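Local coordinates for protein D-hydantoinase (PDB 1NFG) that probably hydrolyses the cyclic amide bond of D-hydantoin derivatives stereospecifically, using two zinc ions held in a TIM-barrel active site, at residues M151-M156 / M179-N184. Residues are numbered along the deposited sequence; the frame is centred on the assembly and turned at random.
Sequences MAYRGM and MVHAEN. With ZN (zinc ion), chain F.
Y153 lies across one face of the H181 imidazole, at the zinc site of this amidohydrolase TIM barrel, where loop 151-156 meets 179-184, which carries the end part of a barrel strand. The CE2-CZ-OH end of the tyrosine meets the imidazole, with CE2 3.8 Å from H181 CE1 and offset toward the rim. The planes are 44° apart, an oblique pair. H181 has CG anti to its backbone N (chi1 171°), which carries ND1 to the zinc ion, 2.4 Å away; a water 2.2 Å from the zinc, H237 and the carboxylated K148, which bridges both zinc ions, are also on this metal. Y153, by similarity a substrate-binding residue, thus stands directly beside a metal ligand.

NE2, the other ring nitrogen beyond CE1, donates to E183 OE1, a His-carboxylate bond. The exact place of OE1 is less sure, but with the zinc at ND1 the bond would help hold the ring's rotation; the same carboxylate forms a salt bridge with R210. The methyl of A152 packs on E183 CB and approaches H181 CD2 obliquely.

Further out, the backbone joins the segments: M151 N donates to H181 O at 3.1 Å, while V149 is hydrogen-bonded to the backbone of H181 as well. N184 caps helix 185-197 through the backbone N of A187, and its ND2 reaches D161 of the second subunit. Away from the zinc, M151 has CG anti to the carbonyl carbon and an extended chi2, bringing SD 3.6 Å from V180 CG2; the bend at chi3 only turns CE.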
# COMPACT_ATOMS: atom_id res chain seq x y z
N MET A 151 -23.99 -3.94 8.84
CA MET A 151 -23.28 -5.17 8.50
C MET A 151 -23.01 -5.99 9.76
O MET A 151 -22.47 -7.09 9.68
CB MET A 151 -21.96 -4.84 7.80
CG MET A 151 -22.16 -4.28 6.40
SD MET A 151 -20.64 -3.70 5.58
CE MET A 151 -20.04 -5.23 4.76
N ALA A 152 -23.40 -5.45 10.91
CA ALA A 152 -23.22 -6.13 12.19
C ALA A 152 -24.56 -6.14 12.92
O ALA A 152 -25.57 -5.70 12.38
CB ALA A 152 -22.17 -5.41 13.02
N TYR A 153 -24.55 -6.65 14.16
CA TYR A 153 -25.75 -6.76 15.00
C TYR A 153 -26.69 -7.85 14.47
O TYR A 153 -27.76 -7.55 13.94
CB TYR A 153 -26.49 -5.43 15.06
CG TYR A 153 -25.67 -4.30 15.62
CD1 TYR A 153 -24.92 -4.46 16.79
CD2 TYR A 153 -25.67 -3.05 15.00
CE1 TYR A 153 -24.20 -3.40 17.33
CE2 TYR A 153 -24.95 -1.98 15.54
CZ TYR A 153 -24.22 -2.15 16.71
OH TYR A 153 -23.52 -1.09 17.24
N ARG A 154 -26.27 -9.10 14.63
CA ARG A 154 -27.04 -10.25 14.19
C ARG A 154 -28.45 -10.25 14.78
O ARG A 154 -28.64 -9.92 15.96
CB ARG A 154 -26.32 -11.54 14.60
CG ARG A 154 -26.73 -12.77 13.82
CD ARG A 154 -26.07 -12.75 12.46
NE ARG A 154 -26.33 -13.96 11.69
CZ ARG A 154 -25.76 -14.23 10.52
NH1 ARG A 154 -24.90 -13.36 9.99
NH2 ARG A 154 -26.04 -15.35 9.87
N GLY A 155 -29.43 -10.64 13.97
CA GLY A 155 -30.81 -10.69 14.43
C GLY A 155 -31.31 -9.41 15.10
O GLY A 155 -32.02 -9.46 16.10
N MET A 156 -30.92 -8.27 14.54
CA MET A 156 -31.34 -6.99 15.08
C MET A 156 -31.30 -5.95 13.96
O MET A 156 -32.32 -5.36 13.63
CB MET A 156 -30.44 -6.57 16.24
CG MET A 156 -31.02 -5.46 17.10
SD MET A 156 -29.91 -4.89 18.42
CE MET A 156 -29.29 -3.32 17.70
N MET A 179 -25.57 4.59 3.18
CA MET A 179 -24.70 4.75 4.33
C MET A 179 -24.57 3.37 4.96
O MET A 179 -25.52 2.57 4.90
CB MET A 179 -25.34 5.71 5.34
CG MET A 179 -25.66 7.06 4.76
SD MET A 179 -26.41 8.11 6.01
CE MET A 179 -28.06 7.87 5.60
N VAL A 180 -23.43 3.07 5.56
CA VAL A 180 -23.26 1.75 6.15
C VAL A 180 -22.41 1.68 7.41
O VAL A 180 -21.37 2.34 7.51
CB VAL A 180 -22.69 0.75 5.11
CG1 VAL A 180 -21.45 1.31 4.48
CG2 VAL A 180 -22.38 -0.57 5.77
N HIS A 181 -22.88 0.89 8.36
CA HIS A 181 -22.17 0.63 9.61
C HIS A 181 -21.32 -0.58 9.22
O HIS A 181 -21.84 -1.68 9.05
CB HIS A 181 -23.17 0.24 10.69
CG HIS A 181 -22.55 -0.25 11.95
ND1 HIS A 181 -22.57 0.47 13.13
CD2 HIS A 181 -21.91 -1.41 12.24
CE1 HIS A 181 -21.97 -0.22 14.08
NE2 HIS A 181 -21.56 -1.37 13.57
N ALA A 182 -20.01 -0.38 9.06
CA ALA A 182 -19.14 -1.46 8.61
C ALA A 182 -18.33 -2.22 9.65
O ALA A 182 -17.25 -1.80 10.07
CB ALA A 182 -18.21 -0.94 7.51
N GLU A 183 -18.86 -3.36 10.06
CA GLU A 183 -18.20 -4.25 11.00
C GLU A 183 -18.63 -5.63 10.57
O GLU A 183 -19.76 -5.80 10.11
CB GLU A 183 -18.67 -4.02 12.42
CG GLU A 183 -17.86 -3.03 13.20
CD GLU A 183 -18.37 -2.94 14.61
OE1 GLU A 183 -19.59 -2.81 14.75
OE2 GLU A 183 -17.56 -3.01 15.56
N ASN A 184 -17.74 -6.61 10.69
CA ASN A 184 -18.12 -7.96 10.33
C ASN A 184 -18.76 -8.54 11.59
O ASN A 184 -18.08 -8.94 12.54
CB ASN A 184 -16.91 -8.79 9.92
CG ASN A 184 -17.29 -10.19 9.52
OD1 ASN A 184 -17.80 -10.96 10.34
ND2 ASN A 184 -17.07 -10.53 8.25
ZN ZN F . -23.30 2.55 14.05
O HOH W 1 -23.16 2.88 16.20